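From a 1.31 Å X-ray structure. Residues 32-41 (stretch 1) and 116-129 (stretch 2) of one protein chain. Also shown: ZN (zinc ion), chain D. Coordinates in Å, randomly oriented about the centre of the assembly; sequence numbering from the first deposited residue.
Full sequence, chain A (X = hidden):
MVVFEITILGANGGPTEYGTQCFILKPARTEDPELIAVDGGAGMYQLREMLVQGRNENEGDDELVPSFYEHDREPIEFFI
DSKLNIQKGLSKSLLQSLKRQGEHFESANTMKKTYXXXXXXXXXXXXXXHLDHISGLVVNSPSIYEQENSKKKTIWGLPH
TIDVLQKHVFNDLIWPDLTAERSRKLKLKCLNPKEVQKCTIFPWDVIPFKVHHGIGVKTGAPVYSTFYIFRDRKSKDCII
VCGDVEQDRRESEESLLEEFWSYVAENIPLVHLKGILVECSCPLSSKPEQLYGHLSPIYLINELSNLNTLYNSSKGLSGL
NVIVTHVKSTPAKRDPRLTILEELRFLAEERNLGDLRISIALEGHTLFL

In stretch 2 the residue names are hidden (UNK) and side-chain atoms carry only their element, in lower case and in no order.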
# COMPACT_ATOMS: atom_id res chain seq x y z
N ASP A 32 -26.05 -8.89 7.23
CA ASP A 32 -26.01 -7.45 7.03
C ASP A 32 -24.77 -7.08 6.21
O ASP A 32 -23.75 -7.77 6.29
CB ASP A 32 -25.96 -6.72 8.36
CG ASP A 32 -27.06 -7.16 9.28
OD1 ASP A 32 -28.19 -6.65 9.15
OD2 ASP A 32 -26.79 -8.03 10.12
N PRO A 33 -24.86 -5.99 5.43
CA PRO A 33 -23.68 -5.54 4.69
C PRO A 33 -22.65 -4.81 5.56
O PRO A 33 -21.51 -4.65 5.15
CB PRO A 33 -24.27 -4.60 3.64
CG PRO A 33 -25.54 -4.11 4.23
CD PRO A 33 -26.08 -5.24 5.07
N GLU A 34 -23.04 -4.38 6.75
CA GLU A 34 -22.17 -3.57 7.59
C GLU A 34 -21.00 -4.37 8.14
O GLU A 34 -21.14 -5.54 8.52
CB GLU A 34 -22.96 -2.92 8.73
CG GLU A 34 -23.89 -1.80 8.27
CD GLU A 34 -25.23 -2.29 7.73
OE1 GLU A 34 -25.57 -3.48 7.92
OE2 GLU A 34 -25.96 -1.48 7.12
N LEU A 35 -19.84 -3.72 8.17
CA LEU A 35 -18.59 -4.32 8.59
C LEU A 35 -17.79 -3.31 9.40
O LEU A 35 -17.86 -2.10 9.14
CB LEU A 35 -17.75 -4.72 7.36
CG LEU A 35 -18.35 -5.76 6.43
CD1 LEU A 35 -17.59 -5.84 5.11
CD2 LEU A 35 -18.40 -7.12 7.12
N ILE A 36 -17.03 -3.80 10.38
CA ILE A 36 -16.05 -3.01 11.12
C ILE A 36 -14.66 -3.37 10.62
O ILE A 36 -14.38 -4.54 10.36
CB ILE A 36 -16.13 -3.30 12.65
CG1 ILE A 36 -17.37 -2.64 13.27
CG2 ILE A 36 -14.82 -2.90 13.35
CD1 ILE A 36 -17.61 -3.06 14.70
N ALA A 37 -13.77 -2.38 10.50
CA ALA A 37 -12.35 -2.65 10.26
C ALA A 37 -11.54 -2.29 11.51
O ALA A 37 -11.77 -1.24 12.12
CB ALA A 37 -11.85 -1.85 9.07
N VAL A 38 -10.60 -3.15 11.88
CA VAL A 38 -9.57 -2.79 12.83
C VAL A 38 -8.31 -2.56 12.04
O VAL A 38 -7.82 -3.45 11.34
CB VAL A 38 -9.35 -3.83 13.94
CG1 VAL A 38 -8.34 -3.30 14.95
CG2 VAL A 38 -10.67 -4.18 14.62
N ASP A 39 -7.79 -1.34 12.17
CA ASP A 39 -6.71 -0.84 11.33
C ASP A 39 -7.10 -0.73 9.86
O ASP A 39 -8.24 -1.05 9.47
CB ASP A 39 -5.38 -1.54 11.61
CG ASP A 39 -4.69 -0.96 12.83
OD1 ASP A 39 -5.01 0.21 13.17
OD2 ASP A 39 -3.84 -1.64 13.43
N GLY A 40 -6.17 -0.25 9.06
CA GLY A 40 -6.50 0.25 7.74
C GLY A 40 -5.36 0.12 6.77
O GLY A 40 -5.20 0.95 5.87
N GLY A 41 -4.58 -0.96 6.91
CA GLY A 41 -3.59 -1.33 5.89
C GLY A 41 -4.34 -1.93 4.68
O GLY A 41 -5.01 -1.20 3.94
N UNK A 116 -19.22 -2.62 -3.80
CA UNK A 116 -20.40 -2.90 -2.99
C UNK A 116 -20.03 -3.42 -1.59
O UNK A 116 -20.53 -2.92 -0.58
o UNK A 116 -23.40 -5.17 -5.05
c UNK A 116 -21.33 -3.86 -3.73
c UNK A 116 -22.03 -3.23 -4.92
c UNK A 116 -22.95 -4.18 -5.66
o UNK A 116 -23.21 -3.91 -6.85
N UNK A 117 -19.16 -4.42 -1.53
CA UNK A 117 -18.74 -4.95 -0.22
C UNK A 117 -18.09 -3.84 0.58
O UNK A 117 -18.36 -3.67 1.77
c UNK A 117 -17.77 -6.14 -0.35
c UNK A 117 -17.20 -6.55 1.01
c UNK A 117 -18.45 -7.33 -1.01
N UNK A 118 -17.23 -3.06 -0.08
CA UNK A 118 -16.47 -2.06 0.62
C UNK A 118 -17.31 -0.90 1.17
O UNK A 118 -16.99 -0.33 2.23
c UNK A 118 -14.37 -0.70 0.47
c UNK A 118 -13.39 1.46 0.87
c UNK A 118 -14.29 0.65 0.18
c UNK A 118 -12.69 -0.43 2.19
c UNK A 118 -15.33 -1.56 -0.26
c UNK A 118 -13.58 -1.23 1.49
c UNK A 118 -12.60 0.92 1.88
N UNK A 119 -18.43 -0.60 0.51
CA UNK A 119 -19.32 0.43 1.03
C UNK A 119 -19.86 0.07 2.42
O UNK A 119 -20.20 0.95 3.20
o UNK A 119 -22.90 1.70 -0.90
c UNK A 119 -20.44 0.77 0.04
n UNK A 119 -23.83 -0.34 -1.04
c UNK A 119 -22.85 0.48 -0.68
c UNK A 119 -21.65 -0.15 0.01
N UNK A 120 -19.91 -1.22 2.74
CA UNK A 120 -20.36 -1.70 4.03
C UNK A 120 -19.40 -1.47 5.18
O UNK A 120 -19.80 -1.56 6.34
N UNK A 121 -18.13 -1.18 4.89
CA UNK A 121 -17.22 -0.84 5.99
C UNK A 121 -17.62 0.53 6.60
O UNK A 121 -17.34 1.58 6.00
c UNK A 121 -14.84 -0.40 6.63
c UNK A 121 -15.35 -2.35 5.23
c UNK A 121 -15.78 -2.91 3.91
c UNK A 121 -15.76 -0.91 5.54
N UNK A 122 -18.32 0.50 7.73
CA UNK A 122 -18.92 1.69 8.36
C UNK A 122 -17.92 2.44 9.25
O UNK A 122 -17.95 3.68 9.35
c UNK A 122 -20.15 1.33 9.23
o UNK A 122 -19.80 0.40 10.29
c UNK A 122 -21.29 0.75 8.39
N UNK A 123 -17.05 1.68 9.89
CA UNK A 123 -16.27 2.17 11.01
C UNK A 123 -14.90 1.50 10.98
O UNK A 123 -14.80 0.28 10.84
c UNK A 123 -18.29 2.50 12.58
o UNK A 123 -18.33 3.71 12.88
o UNK A 123 -19.30 1.78 12.54
c UNK A 123 -16.94 1.81 12.36
N UNK A 124 -13.86 2.30 11.15
CA UNK A 124 -12.50 1.81 11.37
C UNK A 124 -12.10 2.13 12.80
O UNK A 124 -12.36 3.24 13.29
c UNK A 124 -11.60 2.28 8.99
c UNK A 124 -12.62 2.70 6.83
c UNK A 124 -10.73 1.23 6.98
c UNK A 124 -10.68 1.44 8.35
c UNK A 124 -12.56 2.91 8.21
c UNK A 124 -11.70 1.86 6.24
o UNK A 124 -11.75 1.69 4.87
c UNK A 124 -11.50 2.53 10.47
N UNK A 125 -11.44 1.17 13.46
CA UNK A 125 -10.82 1.40 14.76
C UNK A 125 -9.32 1.29 14.55
O UNK A 125 -8.79 0.21 14.32
c UNK A 125 -13.79 -0.01 15.27
c UNK A 125 -14.57 1.71 17.30
c UNK A 125 -15.14 0.22 15.51
o UNK A 125 -16.85 1.31 16.74
c UNK A 125 -11.35 0.37 15.78
c UNK A 125 -12.81 0.60 16.06
c UNK A 125 -15.51 1.09 16.51
c UNK A 125 -13.23 1.47 17.07
N UNK A 126 -8.65 2.44 14.58
CA UNK A 126 -7.24 2.51 14.22
C UNK A 126 -6.40 2.45 15.49
O UNK A 126 -6.71 3.13 16.48
c UNK A 126 -7.83 3.86 12.15
c UNK A 126 -7.67 2.71 11.17
c UNK A 126 -5.46 3.89 13.04
c UNK A 126 -6.94 3.80 13.40
N UNK A 127 -5.36 1.63 15.46
CA UNK A 127 -4.54 1.43 16.66
C UNK A 127 -3.45 2.49 16.82
O UNK A 127 -3.14 2.92 17.93
c UNK A 127 -4.97 -1.07 16.63
c UNK A 127 -3.90 0.02 16.68
o UNK A 127 -2.96 -0.10 15.59
N UNK A 128 -2.86 2.88 15.71
CA UNK A 128 -1.85 3.94 15.68
C UNK A 128 -1.68 4.38 14.25
O UNK A 128 -2.06 3.65 13.34
c UNK A 128 0.75 0.46 14.73
c UNK A 128 -0.53 3.51 16.34
n UNK A 128 -0.21 1.18 15.36
n UNK A 128 1.83 1.25 14.56
c UNK A 128 0.26 2.44 15.59
c UNK A 128 1.55 2.48 15.07
N UNK A 129 -1.13 5.59 14.03
CA UNK A 129 -1.16 6.18 12.70
C UNK A 129 0.07 5.91 11.84
O UNK A 129 0.26 6.55 10.81
c UNK A 129 -1.31 7.67 13.00
c UNK A 129 -0.49 7.84 14.25
c UNK A 129 -0.76 6.59 15.05
ZN ZN D . 3.87 0.68 14.04
O HOH W 1 -20.53 -5.19 2.72
O HOH W 2 3.55 0.08 12.25

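Position 116 has three side-chain carbons in a row, the third carrying two oxygens, and lies beyond reach of stretch 1: Glu116. Position 117 has one carbon carrying two more, the fork of Val117. One arm, CG1, lies 4.2 Å from Leu35 CD1, and a water receives a place here, donating to both Val117 O (2.8 Å) and Pro33 O (2.7 Å).

At 118 a single carbon leads to a six-carbon ring without oxygen, so Phe118; it makes no contact with stretch 1. Position 119 carries three carbons ending in one oxygen and one nitrogen, the amide of Gln119, also free of the contact.

Position 120 has no side-chain atoms: Gly120. The geometry explains the fit, since an ideal CB would sit 2.1 Å from Pro33 O, a clash. The bare backbone instead lets Gly120 CA approach Pro33 O to 3.4 Å, while Gly120 O accepts a hydrogen bond from Leu35 N at 2.8 Å.

Position 121 shows four carbons forked at the first, one arm two carbons long: Ile121. Its CD1 meets Leu35 CD1 at 3.6 Å, and its CG2 lies 4.1 Å from Ala37 CB. At 122 one carbon carries an oxygen and a carbon, which is Thr122. Its methyl CG2 packs 3.6 Å from Glu34 CG, and its backbone N donates to Leu35 O at 3.0 Å.

Position 123 has two carbons, the second bearing two oxygens: Asp123. Its side chain takes a hydrogen bond within its own stretch, Thr122 OG1 to Asp123 OD2 at 2.7 Å, and the backbone serves the partner strand, Asp123 O accepting from Ala37 N at 2.9 Å.

Position 124 is a carbon and a six-membered ring bearing an oxygen, Tyr124. Ala37 CB comes within 3.6 Å of its CD2, and Asp39 O lies at the ring edge. Position 125 has the same atoms and is Tyr125, but it turns to the other face of the sheet, where its CD1 meets Ile36 CG2 at 3.6 Å, edge-on. Its N donates to Ala37 O and its O accepts from Asp39 N, each at 2.8 Å.

Position 126, four carbons with an ethyl arm, is Ile126; its CD1 reaches to 3.9 Å from Gly40 N. Position 127, one carbon with an oxygen and a carbon, is Thr127. Asp39 grips it twice: Thr127 N donates to Asp39 OD1 (2.7 Å) and Thr127 OG1 to Asp39 OD2 (2.8 Å). Position 128 has a five-membered ring with two nitrogens, His128; ND1 donates to Thr127 OG1 at 3.0 Å, and NE2 binds zinc at 2.2 Å. Position 129, three carbons closing onto the backbone N, is Pro129, outside the contact.

The contact is a parallel strand pairing. Backbone bonds set the register, Leu35 and Ala37 pack with Ile121 and Tyr124 on one face, and the carboxylate of Asp39 fastens the end beside the zinc-binding histidine.

Stretch 2 116-129: EVFQGITDYYITHP
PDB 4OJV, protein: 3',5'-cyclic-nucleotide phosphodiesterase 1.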